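Local atomic coordinates of maintenance of ploidy protein MOB1 (Saccharomyces cerevisiae, PDB entry 2HJN), a protein that binds and activates the protein kinase DBF2, allowing its phosphorylation by CDC15 in the mitotic exit network of late anaphase. Residues 159-162 / 163-167; 209-212 / 213-217. One frame throughout, in Å; residues are numbered along the deposited sequence.

Contact 1: 159-162 / 163-167; sequences GTFP and EGFIQ
F165 and F161 meet as a T-shaped (edge-to-face) pair at the start of helix 165-187, a worked example of how a loop is folded against the helix it leads into. F165 CB lies 3.4 Å from P162 O. With CG set anti to the backbone N (chi1 -180°), the F165 ring is carried back toward the preceding loop. F165 CD1 then lies 4.0 Å from P162 CD, a contact with the proline ring. F161 CD2 stands 3.5 Å above the plane of the F165 ring, over its centre, so that all six ring carbons of F165, from CG to CZ, meet this one atom at nearly equal range. The two ring planes are inclined at 58°. F153 adds another edge-to-face partner to F165, and N76 of helix 75-97 touches both phenylalanines. P162 to F165 form a type II beta turn, in which F165 N donates to P162 O over 3.2 Å from above the carbonyl plane. G164, the N-cap residue, takes the positive phi (80°) that this turn asks of its third position. The chemistry is thus mostly apolar and aromatic, with a single bent backbone hydrogen bond across the turn.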
ATOM      1  N   GLY A 159      13.074   6.277  30.437  1.00 41.12           N
ATOM      2  CA  GLY A 159      12.408   5.031  30.805  1.00 38.63           C
ATOM      3  C   GLY A 159      13.373   3.867  30.672  1.00 37.66           C
ATOM      4  O   GLY A 159      14.438   3.998  30.069  1.00 37.66           O
ATOM      5  N   THR A 160      13.000   2.726  31.248  1.00 36.46           N
ATOM      6  CA  THR A 160      13.713   1.458  31.020  1.00 35.60           C
ATOM      7  C   THR A 160      12.792   0.347  30.448  1.00 34.07           C
ATOM      8  O   THR A 160      11.573   0.454  30.498  1.00 33.51           O
ATOM      9  CB  THR A 160      14.372   0.943  32.319  1.00 35.65           C
ATOM     10  OG1 THR A 160      13.385   0.941  33.348  1.00 37.46           O
ATOM     11  CG2 THR A 160      15.572   1.839  32.743  1.00 36.85           C
ATOM     12  N   PHE A 161      13.392  -0.703  29.892  1.00 32.37           N
ATOM     13  CA  PHE A 161      12.636  -1.858  29.413  1.00 30.91           C
ATOM     14  C   PHE A 161      12.437  -2.838  30.580  1.00 30.73           C
ATOM     15  O   PHE A 161      13.358  -2.991  31.417  1.00 30.85           O
ATOM     16  CB  PHE A 161      13.403  -2.549  28.293  1.00 30.10           C
ATOM     17  CG  PHE A 161      13.531  -1.734  27.050  1.00 29.52           C
ATOM     18  CD1 PHE A 161      14.606  -0.851  26.886  1.00 29.03           C
ATOM     19  CD2 PHE A 161      12.613  -1.885  26.010  1.00 28.14           C
ATOM     20  CE1 PHE A 161      14.742  -0.087  25.725  1.00 27.17           C
ATOM     21  CE2 PHE A 161      12.738  -1.138  24.831  1.00 27.52           C
ATOM     22  CZ  PHE A 161      13.791  -0.235  24.689  1.00 28.85           C
ATOM     23  N   PRO A 162      11.280  -3.543  30.626  1.00 29.87           N
ATOM     24  CA  PRO A 162      11.062  -4.490  31.737  1.00 29.62           C
ATOM     25  C   PRO A 162      11.965  -5.730  31.624  1.00 29.16           C
ATOM     26  O   PRO A 162      12.461  -6.055  30.528  1.00 28.94           O
ATOM     27  CB  PRO A 162       9.598  -4.910  31.566  1.00 28.75           C
ATOM     28  CG  PRO A 162       9.359  -4.777  30.072  1.00 29.56           C
ATOM     29  CD  PRO A 162      10.150  -3.534  29.677  1.00 29.73           C
ATOM     30  N   GLU A 163      12.148  -6.446  32.726  1.00 28.86           N
ATOM     31  CA  GLU A 163      12.892  -7.693  32.661  1.00 29.79           C
ATOM     32  C   GLU A 163      12.062  -8.637  31.843  1.00 28.65           C
ATOM     33  O   GLU A 163      10.829  -8.634  31.958  1.00 29.38           O
ATOM     34  CB  GLU A 163      13.183  -8.289  34.067  1.00 30.28           C
ATOM     35  CG  GLU A 163      14.301  -7.546  34.821  1.00 31.65           C
ATOM     36  CD  GLU A 163      14.756  -8.256  36.112  1.00 32.55           C
ATOM     37  OE1 GLU A 163      15.403  -9.341  35.992  1.00 32.99           O
ATOM     38  OE2 GLU A 163      14.468  -7.706  37.216  1.00 28.81           O
ATOM     39  N   GLY A 164      12.747  -9.441  31.029  1.00 28.39           N
ATOM     40  CA  GLY A 164      12.132 -10.428  30.138  1.00 27.82           C
ATOM     41  C   GLY A 164      11.576  -9.826  28.844  1.00 26.82           C
ATOM     42  O   GLY A 164      10.874 -10.504  28.094  1.00 26.85           O
ATOM     43  N   PHE A 165      11.867  -8.552  28.601  1.00 25.24           N
ATOM     44  CA  PHE A 165      11.339  -7.832  27.428  1.00 23.87           C
ATOM     45  C   PHE A 165      11.336  -8.684  26.164  1.00 23.79           C
ATOM     46  O   PHE A 165      10.309  -8.826  25.548  1.00 23.82           O
ATOM     47  CB  PHE A 165      12.091  -6.525  27.198  1.00 22.90           C
ATOM     48  CG  PHE A 165      11.592  -5.713  25.997  1.00 22.05           C
ATOM     49  CD1 PHE A 165      10.330  -5.078  26.016  1.00 19.16           C
ATOM     50  CD2 PHE A 165      12.406  -5.549  24.887  1.00 19.51           C
ATOM     51  CE1 PHE A 165       9.885  -4.326  24.929  1.00 19.91           C
ATOM     52  CE2 PHE A 165      11.971  -4.786  23.788  1.00 20.18           C
ATOM     53  CZ  PHE A 165      10.727  -4.178  23.810  1.00 18.44           C
ATOM     54  N   ILE A 166      12.480  -9.256  25.781  1.00 25.15           N
ATOM     55  CA  ILE A 166      12.553  -9.989  24.507  1.00 25.88           C
ATOM     56  C   ILE A 166      11.635 -11.216  24.495  1.00 26.01           C
ATOM     57  O   ILE A 166      10.934 -11.477  23.529  1.00 25.62           O
ATOM     58  CB  ILE A 166      13.973 -10.379  24.175  1.00 25.54           C
ATOM     59  CG1 ILE A 166      14.762  -9.131  23.872  1.00 25.32           C
ATOM     60  CG2 ILE A 166      14.014 -11.209  22.920  1.00 26.04           C
ATOM     61  CD1 ILE A 166      16.246  -9.320  24.009  1.00 29.30           C
ATOM     62  N   GLN A 167      11.602 -11.944  25.602  1.00 26.10           N
ATOM     63  CA  GLN A 167      10.861 -13.205  25.661  1.00 25.50           C
ATOM     64  C   GLN A 167       9.390 -13.007  25.898  1.00 24.39           C
ATOM     65  O   GLN A 167       8.560 -13.748  25.351  1.00 23.54           O
ATOM     66  CB  GLN A 167      11.418 -14.087  26.799  1.00 27.53           C
ATOM     67  CG  GLN A 167      12.948 -14.380  26.685  1.00 32.02           C
ATOM     68  CD  GLN A 167      13.834 -13.160  26.919  1.00 38.74           C
ATOM     69  OE1 GLN A 167      13.573 -12.313  27.800  1.00 40.89           O
ATOM     70  NE2 GLN A 167      14.901 -13.064  26.124  1.00 42.70           N
TER

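Contact 2: 209-212 / 213-217; sequences CLFA and QEFEL
F215 lays its CE2 over one face of the F211 ring, 3.9 Å from F211 CZ, where helix 198-214 comes to its end. The centroids are 5.1 Å apart and the planes inclined at 44°, an oblique aromatic pair. A first torsion of -164° swings the F211 ring away from its own backbone N to meet F215, and F215 CD2 also lies 3.3 Å from F211 O, which meets the second ring at its edge. Replacing F215 with an alanine would probably leave this face of F211 without its aromatic neighbour and open a gap beside helix 75-97. The buried side continues through L217, whose CB packs on the CB of A212. Here the chain closes a Schellman motif: E216, with positive phi, is the C-prime residue, L217 N donates to A212 O over 2.9 Å in the carbonyl plane, and E216 N bonds to Q213 O. Toward solvent the contact is looser: the exposed Q213 runs alongside L210, its extended chain placing Q213 NE2 3.8 Å from L210 CD2. A water links the backbone O of L210 to the side-chain NE2 of Q213, giving a hydrogen to L210 O at 2.8 Å and accepting one from Q213 NE2. L210 O therefore has two donors, since E214 N also reaches it by a nearly straight helical bond (170°). Among the neighbouring helices, F211 enters an aromatic group with W78, H82 and F86 of helix 75-97, F215 rests on E75 and L79, and L217 touches L79 as well as Q171 and L174 of helix 165-187.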
ATOM      1  N   CYS A 209      11.948 -12.542   8.526  1.00 18.48           N
ATOM      2  CA  CYS A 209      12.489 -13.868   8.806  1.00 20.16           C
ATOM      3  C   CYS A 209      13.986 -13.866   9.115  1.00 21.18           C
ATOM      4  O   CYS A 209      14.413 -14.630   9.962  1.00 23.49           O
ATOM      5  CB  CYS A 209      12.196 -14.844   7.657  1.00 19.75           C
ATOM      6  SG  CYS A 209      10.414 -15.223   7.466  1.00 21.06           S
ATOM      7  N   LEU A 210      14.778 -13.065   8.411  1.00 21.60           N
ATOM      8  CA  LEU A 210      16.203 -12.937   8.731  1.00 22.34           C
ATOM      9  C   LEU A 210      16.446 -12.322  10.105  1.00 22.41           C
ATOM     10  O   LEU A 210      17.339 -12.764  10.847  1.00 21.69           O
ATOM     11  CB  LEU A 210      16.943 -12.123   7.655  1.00 23.00           C
ATOM     12  CG  LEU A 210      17.060 -12.826   6.313  1.00 25.10           C
ATOM     13  CD1 LEU A 210      17.470 -11.811   5.226  1.00 27.61           C
ATOM     14  CD2 LEU A 210      18.082 -13.975   6.456  1.00 29.24           C
ATOM     15  N   PHE A 211      15.624 -11.325  10.446  1.00 22.18           N
ATOM     16  CA  PHE A 211      15.715 -10.621  11.730  1.00 23.74           C
ATOM     17  C   PHE A 211      15.406 -11.578  12.893  1.00 24.42           C
ATOM     18  O   PHE A 211      16.179 -11.672  13.856  1.00 24.74           O
ATOM     19  CB  PHE A 211      14.810  -9.385  11.728  1.00 23.04           C
ATOM     20  CG  PHE A 211      15.113  -8.419  12.824  1.00 24.64           C
ATOM     21  CD1 PHE A 211      15.972  -7.350  12.604  1.00 24.16           C
ATOM     22  CD2 PHE A 211      14.529  -8.565  14.070  1.00 23.74           C
ATOM     23  CE1 PHE A 211      16.281  -6.476  13.602  1.00 22.65           C
ATOM     24  CE2 PHE A 211      14.840  -7.677  15.091  1.00 26.56           C
ATOM     25  CZ  PHE A 211      15.715  -6.636  14.846  1.00 24.88           C
ATOM     26  N   ALA A 212      14.317 -12.339  12.774  1.00 24.91           N
ATOM     27  CA  ALA A 212      13.992 -13.382  13.722  1.00 26.28           C
ATOM     28  C   ALA A 212      15.075 -14.464  13.875  1.00 27.81           C
ATOM     29  O   ALA A 212      15.293 -14.962  14.984  1.00 28.83           O
ATOM     30  CB  ALA A 212      12.666 -14.018  13.365  1.00 26.19           C
ATOM     31  N   GLN A 213      15.720 -14.857  12.779  1.00 28.64           N
ATOM     32  CA  GLN A 213      16.811 -15.856  12.821  1.00 29.49           C
ATOM     33  C   GLN A 213      18.053 -15.313  13.612  1.00 29.53           C
ATOM     34  O   GLN A 213      18.548 -15.974  14.521  1.00 29.71           O
ATOM     35  CB  GLN A 213      17.162 -16.289  11.386  1.00 29.68           C
ATOM     36  CG  GLN A 213      18.321 -17.299  11.232  1.00 30.38           C
ATOM     37  CD  GLN A 213      18.847 -17.383   9.796  1.00 30.65           C
ATOM     38  OE1 GLN A 213      18.822 -18.452   9.192  1.00 34.02           O
ATOM     39  NE2 GLN A 213      19.324 -16.255   9.246  1.00 29.92           N
ATOM     40  N   GLU A 214      18.512 -14.110  13.272  1.00 30.14           N
ATOM     41  CA  GLU A 214      19.662 -13.454  13.911  1.00 30.82           C
ATOM     42  C   GLU A 214      19.590 -13.430  15.446  1.00 31.09           C
ATOM     43  O   GLU A 214      20.632 -13.480  16.123  1.00 30.56           O
ATOM     44  CB  GLU A 214      19.805 -12.023  13.399  1.00 30.55           C
ATOM     45  CG  GLU A 214      20.942 -11.205  14.057  1.00 32.97           C
ATOM     46  CD  GLU A 214      22.349 -11.790  13.806  1.00 34.74           C
ATOM     47  OE1 GLU A 214      22.582 -12.323  12.712  1.00 33.61           O
ATOM     48  OE2 GLU A 214      23.219 -11.684  14.699  1.00 34.66           O
ATOM     49  N   PHE A 215      18.369 -13.332  15.976  1.00 30.53           N
ATOM     50  CA  PHE A 215      18.161 -13.222  17.420  1.00 30.26           C
ATOM     51  C   PHE A 215      17.437 -14.400  18.044  1.00 30.67           C
ATOM     52  O   PHE A 215      17.058 -14.342  19.215  1.00 30.62           O
ATOM     53  CB  PHE A 215      17.443 -11.900  17.733  1.00 29.16           C
ATOM     54  CG  PHE A 215      18.221 -10.709  17.315  1.00 28.04           C
ATOM     55  CD1 PHE A 215      19.273 -10.236  18.105  1.00 22.34           C
ATOM     56  CD2 PHE A 215      17.951 -10.081  16.096  1.00 26.24           C
ATOM     57  CE1 PHE A 215      19.986  -9.137  17.713  1.00 22.27           C
ATOM     58  CE2 PHE A 215      18.686  -8.987  15.697  1.00 25.04           C
ATOM     59  CZ  PHE A 215      19.715  -8.508  16.510  1.00 26.48           C
ATOM     60  N   GLU A 216      17.250 -15.458  17.257  1.00 30.69           N
ATOM     61  CA  GLU A 216      16.466 -16.652  17.623  1.00 31.96           C
ATOM     62  C   GLU A 216      15.056 -16.414  18.188  1.00 31.20           C
ATOM     63  O   GLU A 216      14.599 -17.136  19.064  1.00 31.38           O
ATOM     64  CB  GLU A 216      17.246 -17.742  18.432  1.00 31.79           C
ATOM     65  CG  GLU A 216      18.690 -17.537  18.804  1.00 34.34           C
ATOM     66  CD  GLU A 216      19.184 -18.612  19.827  1.00 35.55           C
ATOM     67  OE1 GLU A 216      19.421 -19.783  19.427  1.00 38.61           O
ATOM     68  OE2 GLU A 216      19.307 -18.282  21.038  1.00 40.33           O
ATOM     69  N   LEU A 217      14.356 -15.423  17.641  1.00 30.46           N
ATOM     70  CA  LEU A 217      13.020 -15.063  18.086  1.00 29.08           C
ATOM     71  C   LEU A 217      11.963 -16.067  17.579  1.00 29.66           C
ATOM     72  O   LEU A 217      10.977 -16.367  18.265  1.00 29.03           O
ATOM     73  CB  LEU A 217      12.697 -13.616  17.632  1.00 29.01           C
ATOM     74  CG  LEU A 217      13.765 -12.561  18.006  1.00 27.31           C
ATOM     75  CD1 LEU A 217      13.594 -11.215  17.300  1.00 26.62           C
ATOM     76  CD2 LEU A 217      13.866 -12.369  19.481  1.00 26.18           C
TER
HETATM   77  O   HOH W   1      19.749 -13.616   9.610  1.00 29.40           O

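How the contacts relate
Followed from the N terminus, the chain passes through helices 75-97 and 132-147 before contact 1, where a tight turn brings the loop into helix 165-187. It then runs along that helix and through helices 189-194 and 198-214, and contact 2 closes the last of these at its C-terminal end. The two are local and in series, neither enclosing nor crossing the other, with centres about 18 Å apart. They still meet in space: I166 CG2 of contact 1 packs 3.6 Å from L217 CD2 of contact 2. Helix 75-97 touches both, so one helix start and one helix end share a common neighbour.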